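Local coordinates for protein NADH:ubiquinone oxidoreductase, Na translocating, F subunit (PDB 2R6H) that carries bound flavin-adenine dinucleotide in a ferredoxin-reductase-like flavoprotein module, in which an antiparallel beta domain is joined to a probable NAD-binding domain, at residues Trp10-Leu15 with Val29-Gly34; Glu35-Lys40 with Ser144-Asp149. All blocks are in the same frame, centred on the assembly; numbering follows the deposited sequence.

Contact 1: residues Trp10-Leu15 with Val29-Gly34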
loop_
_atom_site.group_PDB
_atom_site.type_symbol
_atom_site.label_atom_id
_atom_site.label_comp_id
_atom_site.label_asym_id
_atom_site.label_seq_id
_atom_site.Cartn_x
_atom_site.Cartn_y
_atom_site.Cartn_z
ATOM N N TRP A 10 7.273 -21.248 0.770
ATOM C CA TRP A 10 8.153 -21.324 1.941
ATOM C C TRP A 10 7.381 -21.162 3.224
ATOM O O TRP A 10 6.278 -20.634 3.222
ATOM C CB TRP A 10 9.196 -20.208 1.922
ATOM C CG TRP A 10 10.046 -20.189 0.712
ATOM C CD1 TRP A 10 11.240 -20.826 0.535
ATOM C CD2 TRP A 10 9.786 -19.493 -0.505
ATOM N NE1 TRP A 10 11.735 -20.568 -0.716
ATOM C CE2 TRP A 10 10.850 -19.750 -1.377
ATOM C CE3 TRP A 10 8.737 -18.668 -0.936
ATOM C CZ2 TRP A 10 10.916 -19.225 -2.659
ATOM C CZ3 TRP A 10 8.798 -18.146 -2.212
ATOM C CH2 TRP A 10 9.881 -18.425 -3.058
ATOM N N GLU A 11 7.969 -21.600 4.327
ATOM C CA GLU A 11 7.465 -21.178 5.617
ATOM C C GLU A 11 8.418 -20.123 6.156
ATOM O O GLU A 11 9.628 -20.316 6.195
ATOM C CB GLU A 11 7.260 -22.351 6.581
ATOM C CG GLU A 11 8.215 -22.421 7.761
ATOM C CD GLU A 11 9.158 -23.618 7.682
ATOM O OE1 GLU A 11 9.191 -24.394 8.667
ATOM O OE2 GLU A 11 9.854 -23.786 6.645
ATOM N N CYS A 12 7.862 -18.983 6.537
ATOM C CA CYS A 12 8.680 -17.841 6.894
ATOM C C CYS A 12 8.506 -17.457 8.350
ATOM O O CYS A 12 7.441 -17.651 8.936
ATOM C CB CYS A 12 8.317 -16.655 6.009
ATOM S SG CYS A 12 8.287 -17.035 4.252
ATOM N N GLU A 13 9.571 -16.913 8.924
ATOM C CA GLU A 13 9.509 -16.331 10.248
ATOM C C GLU A 13 9.181 -14.836 10.181
ATOM O O GLU A 13 9.756 -14.084 9.386
ATOM C CB GLU A 13 10.825 -16.540 10.991
ATOM C CG GLU A 13 10.739 -16.200 12.469
ATOM C CD GLU A 13 12.018 -15.591 13.006
ATOM O OE1 GLU A 13 11.936 -14.629 13.806
ATOM O OE2 GLU A 13 13.104 -16.073 12.618
ATOM N N VAL A 14 8.247 -14.410 11.025
ATOM C CA VAL A 14 7.893 -13.000 11.128
ATOM C C VAL A 14 8.952 -12.220 11.900
ATOM O O VAL A 14 9.182 -12.472 13.083
ATOM C CB VAL A 14 6.527 -12.808 11.814
ATOM C CG1 VAL A 14 6.119 -11.344 11.784
ATOM C CG2 VAL A 14 5.472 -13.678 11.146
ATOM N N LEU A 15 9.594 -11.274 11.223
ATOM C CA LEU A 15 10.564 -10.396 11.867
ATOM C C LEU A 15 9.872 -9.256 12.606
ATOM O O LEU A 15 10.126 -9.026 13.788
ATOM C CB LEU A 15 11.545 -9.834 10.834
ATOM C CG LEU A 15 12.430 -10.854 10.115
ATOM C CD1 LEU A 15 13.369 -10.159 9.142
ATOM C CD2 LEU A 15 13.212 -11.690 11.117
ATOM N N VAL A 29 8.539 -10.515 6.829
ATOM C CA VAL A 29 8.820 -11.935 7.030
ATOM C C VAL A 29 10.152 -12.341 6.401
ATOM O O VAL A 29 10.594 -11.720 5.432
ATOM C CB VAL A 29 7.674 -12.823 6.469
ATOM C CG1 VAL A 29 6.363 -12.573 7.238
ATOM C CG2 VAL A 29 7.492 -12.579 4.971
ATOM N N LYS A 30 10.789 -13.376 6.948
ATOM C CA LYS A 30 12.081 -13.837 6.432
ATOM C C LYS A 30 12.014 -15.274 5.918
ATOM O O LYS A 30 11.408 -16.138 6.554
ATOM C CB LYS A 30 13.167 -13.716 7.514
ATOM C CG LYS A 30 14.588 -14.010 7.038
ATOM C CD LYS A 30 15.567 -14.113 8.211
ATOM C CE LYS A 30 15.213 -15.303 9.108
ATOM N NZ LYS A 30 16.287 -15.664 10.085
ATOM N N LEU A 31 12.638 -15.536 4.771
ATOM C CA LEU A 31 12.649 -16.893 4.221
ATOM C C LEU A 31 13.685 -17.741 4.931
ATOM O O LEU A 31 14.575 -17.193 5.587
ATOM C CB LEU A 31 12.864 -16.884 2.703
ATOM C CG LEU A 31 11.561 -16.765 1.894
ATOM C CD1 LEU A 31 10.828 -15.489 2.251
ATOM C CD2 LEU A 31 11.796 -16.827 0.401
ATOM N N PRO A 32 13.555 -19.079 4.839
ATOM C CA PRO A 32 14.539 -20.002 5.429
ATOM C C PRO A 32 15.944 -19.628 4.967
ATOM O O PRO A 32 16.066 -19.096 3.861
ATOM C CB PRO A 32 14.151 -21.358 4.830
ATOM C CG PRO A 32 12.697 -21.244 4.540
ATOM C CD PRO A 32 12.443 -19.793 4.182
ATOM N N GLU A 33 16.979 -19.883 5.767
ATOM C CA GLU A 33 18.338 -19.500 5.365
ATOM C C GLU A 33 18.699 -19.936 3.949
ATOM O O GLU A 33 18.334 -21.027 3.506
ATOM C CB GLU A 33 19.397 -19.991 6.358
ATOM C CG GLU A 33 20.050 -18.855 7.155
ATOM C CD GLU A 33 21.188 -19.329 8.050
ATOM O OE1 GLU A 33 22.365 -19.083 7.703
ATOM O OE2 GLU A 33 20.901 -19.948 9.099
ATOM N N GLY A 34 19.405 -19.059 3.242
ATOM C CA GLY A 34 19.821 -19.325 1.875
ATOM C C GLY A 34 18.676 -19.566 0.905
ATOM O O GLY A 34 18.889 -20.064 -0.198
#
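Leu31 lays one methyl on the indole of Trp10. Its CD2 sits over one face, 3.6 Å from the centroid of the Trp10 five-membered ring and 16° off its normal, a CH-pi contact. With CG beside the backbone N (chi1 -57°) and the ring turned broadside at chi2 -91°, Trp10 presents that face to the leucine. The other branch, Leu31 CD1, reaches Cys12 SG at 3.6 Å. Pro32 crosses the indole at about a right angle, its CD 4.0 Å from Trp10 CD1.

Glu13 and Lys30 form an antiparallel hydrogen-bonded pair: Lys30 N to Glu13 O is the shorter bond at 2.7 Å, while Glu13 N to Lys30 O measures 3.1 Å and is more bent. Both donors lie in the carbonyl plane. The two side chains run alongside each other on one face of the sheet, but Glu13 OE2 stays 4.1 Å from Lys30 NZ, too far for a salt bridge. On the other face, where Val14 and Val29 form a non-hydrogen-bonded pair, Val14 CG2 meets Val29 CG1 at 4.2 Å.

This is the open end of the beta hairpin 9-19/24-30, where the second strand gives way to a loop at Leu31. It belongs to the antiparallel beta barrel that forms the FAD-binding domain, as in ferredoxin-reductase-type flavoproteins, and is structural packing, the Val29 side chain about 12 Å from the FAD. Strand 140-147 bonds to the far edge of strand 9-19, through Trp10 with Met143 and Cys12 with Val141, and Ile101 of strand 100-106 packs on Val29 and Leu31.

Contact 2: residues Glu35-Lys40 with Ser144-Asp149; sequences ETMNFK and SGPYGD
Two aromatic rings flank this contact, yet neither carries it. The Phe39 ring has Met37 O in plane at its edge. The Tyr147 ring has Ser144 OG in plane at its edge, where Tyr147 OH and Ser144 OG share a hydrogen bond of 2.9 Å; the ring also meets that of Tyr44, with the planes at about 25°.

What joins loop 35-40 to strand 144-147 is aliphatic. Phe39 holds CG in the crowded position between its backbone N and carbonyl carbon (chi1 67°), which leads the ring away and leaves CB to do the touching, 3.5 Å from Pro146 CB. Met37, a selenomethionine one residue before Asn38 in the chain, also points toward the strand. Its CG stands anti to the backbone N (chi1 -168°), and the chain runs extended until it bends at chi3. SE then rests on the backbone, 4.1 Å from both Gly145 C and Pro146 N, and Met37 CG comes within 4.2 Å of Pro146 CG. Gly145 offers no side chain, so the selenium lies over plain main chain, next to the cis peptide before Pro146.

This is packing of a connecting loop against the end of a barrel strand in the FAD-binding domain, with Met37 and Phe39 buried, Met91 touching both, and the Pro146 side chain about 11 Å from the FAD. Residues 35-40 are part of the loop between strands 24-30 and 44-49. Residues 144-147 end strand 140-147, held in the antiparallel sheet between strands 9-19 and 44-49, with backbone bonds from Ser144 to Gln46 and from Tyr147 to Tyr44.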
loop_
_atom_site.group_PDB
_atom_site.type_symbol
_atom_site.label_atom_id
_atom_site.label_comp_id
_atom_site.label_asym_id
_atom_site.label_seq_id
_atom_site.Cartn_x
_atom_site.Cartn_y
_atom_site.Cartn_z
ATOM N N GLU A 35 17.459 -19.230 1.318
ATOM C CA GLU A 35 16.327 -19.263 0.410
ATOM C C GLU A 35 16.106 -17.855 -0.104
ATOM O O GLU A 35 16.493 -16.886 0.546
ATOM C CB GLU A 35 15.067 -19.771 1.112
ATOM C CG GLU A 35 15.110 -21.241 1.534
ATOM C CD GLU A 35 14.858 -22.207 0.382
ATOM O OE1 GLU A 35 14.311 -23.304 0.638
ATOM O OE2 GLU A 35 15.200 -21.874 -0.772
ATOM N N THR A 36 15.490 -17.747 -1.275
ATOM C CA THR A 36 15.275 -16.448 -1.917
ATOM C C THR A 36 14.098 -16.475 -2.904
ATOM O O THR A 36 13.881 -17.466 -3.615
ATOM C CB THR A 36 16.579 -15.935 -2.609
ATOM O OG1 THR A 36 17.258 -15.026 -1.733
ATOM C CG2 THR A 36 16.275 -15.216 -3.920
HETATM N N MSE A 37 13.327 -15.388 -2.924
HETATM C CA MSE A 37 12.258 -15.231 -3.905
HETATM C C MSE A 37 12.646 -14.237 -5.006
HETATM O O MSE A 37 12.832 -13.040 -4.752
HETATM C CB MSE A 37 10.955 -14.801 -3.234
HETATM C CG MSE A 37 9.740 -14.887 -4.140
HETATM SE SE MSE A 37 8.240 -13.819 -3.481
HETATM C CE MSE A 37 7.790 -14.854 -1.889
ATOM N N ASN A 38 12.798 -14.762 -6.221
ATOM C CA ASN A 38 13.026 -13.955 -7.403
ATOM C C ASN A 38 11.704 -13.372 -7.827
ATOM O O ASN A 38 10.784 -14.120 -8.137
ATOM C CB ASN A 38 13.536 -14.830 -8.546
ATOM C CG ASN A 38 14.654 -15.755 -8.120
ATOM O OD1 ASN A 38 15.425 -15.430 -7.218
ATOM N ND2 ASN A 38 14.757 -16.918 -8.774
ATOM N N PHE A 39 11.587 -12.051 -7.849
ATOM C CA PHE A 39 10.347 -11.454 -8.322
ATOM C C PHE A 39 10.582 -10.164 -9.073
ATOM O O PHE A 39 11.610 -9.536 -8.899
ATOM C CB PHE A 39 9.366 -11.239 -7.162
ATOM C CG PHE A 39 9.813 -10.214 -6.156
ATOM C CD1 PHE A 39 9.281 -8.937 -6.162
ATOM C CD2 PHE A 39 10.752 -10.531 -5.190
ATOM C CE1 PHE A 39 9.685 -7.998 -5.227
ATOM C CE2 PHE A 39 11.156 -9.586 -4.252
ATOM C CZ PHE A 39 10.623 -8.324 -4.271
ATOM N N LYS A 40 9.637 -9.782 -9.923
ATOM C CA LYS A 40 9.696 -8.471 -10.562
ATOM C C LYS A 40 8.866 -7.473 -9.734
ATOM O O LYS A 40 7.857 -7.856 -9.139
ATOM C CB LYS A 40 9.226 -8.556 -12.022
ATOM C CG LYS A 40 10.138 -9.407 -12.918
ATOM C CD LYS A 40 9.734 -9.381 -14.399
ATOM C CE LYS A 40 10.288 -8.151 -15.169
ATOM N NZ LYS A 40 11.632 -8.366 -15.835
ATOM N N SER A 144 3.619 -18.109 -0.592
ATOM C CA SER A 144 4.020 -18.485 -1.944
ATOM C C SER A 144 4.138 -17.264 -2.841
ATOM O O SER A 144 3.517 -16.235 -2.590
ATOM C CB SER A 144 3.032 -19.490 -2.553
ATOM O OG SER A 144 1.682 -19.075 -2.400
ATOM N N GLY A 145 4.936 -17.386 -3.892
ATOM C CA GLY A 145 5.087 -16.315 -4.858
ATOM C C GLY A 145 6.241 -16.608 -5.795
ATOM O O GLY A 145 6.880 -17.653 -5.654
ATOM N N PRO A 146 6.512 -15.689 -6.748
ATOM C CA PRO A 146 5.768 -14.436 -6.933
ATOM C C PRO A 146 4.588 -14.648 -7.871
ATOM O O PRO A 146 4.569 -15.637 -8.595
ATOM C CB PRO A 146 6.787 -13.534 -7.642
ATOM C CG PRO A 146 7.983 -14.398 -7.926
ATOM C CD PRO A 146 7.575 -15.808 -7.753
ATOM N N TYR A 147 3.631 -13.736 -7.870
ATOM C CA TYR A 147 2.574 -13.774 -8.862
ATOM C C TYR A 147 2.425 -12.402 -9.487
ATOM O O TYR A 147 2.972 -11.422 -8.971
ATOM C CB TYR A 147 1.247 -14.179 -8.227
ATOM C CG TYR A 147 1.297 -15.471 -7.459
ATOM C CD1 TYR A 147 1.633 -15.483 -6.112
ATOM C CD2 TYR A 147 1.004 -16.680 -8.077
ATOM C CE1 TYR A 147 1.677 -16.661 -5.395
ATOM C CE2 TYR A 147 1.051 -17.875 -7.374
ATOM C CZ TYR A 147 1.385 -17.863 -6.029
ATOM O OH TYR A 147 1.434 -19.039 -5.303
ATOM N N GLY A 148 1.690 -12.328 -10.592
ATOM C CA GLY A 148 1.095 -11.080 -11.030
ATOM C C GLY A 148 1.831 -10.468 -12.206
ATOM O O GLY A 148 2.948 -10.871 -12.528
ATOM N N ASP A 149 1.199 -9.492 -12.850
ATOM C CA ASP A 149 1.669 -8.994 -14.138
ATOM C C ASP A 149 2.028 -7.515 -14.059
ATOM O O ASP A 149 2.510 -6.931 -15.031
ATOM C CB ASP A 149 0.609 -9.222 -15.217
ATOM C CG ASP A 149 1.213 -9.413 -16.595
ATOM O OD1 ASP A 149 2.089 -8.610 -16.978
ATOM O OD2 ASP A 149 0.812 -10.367 -17.294
#

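Contact 1 closes along the chain before contact 2 opens, since loop 35-40 follows directly on Gly34. Their centres lie about 14 Å apart, on the same side of the chain's centre, and both reach the same antiparallel sheet through the neighbouring strands 9-19 and 140-147. They also touch: Trp10 CZ3 meets Met37 CE at 3.5 Å, so the indole and the selenomethionine join the two into one run of packing. Contact 1 is local, within a hairpin, whereas contact 2 brings together parts of the chain more than 100 residues apart. Contact 1 pairs the hairpin strands and contact 2 packs the loop that follows against strand 140-147, both in the FAD-binding domain.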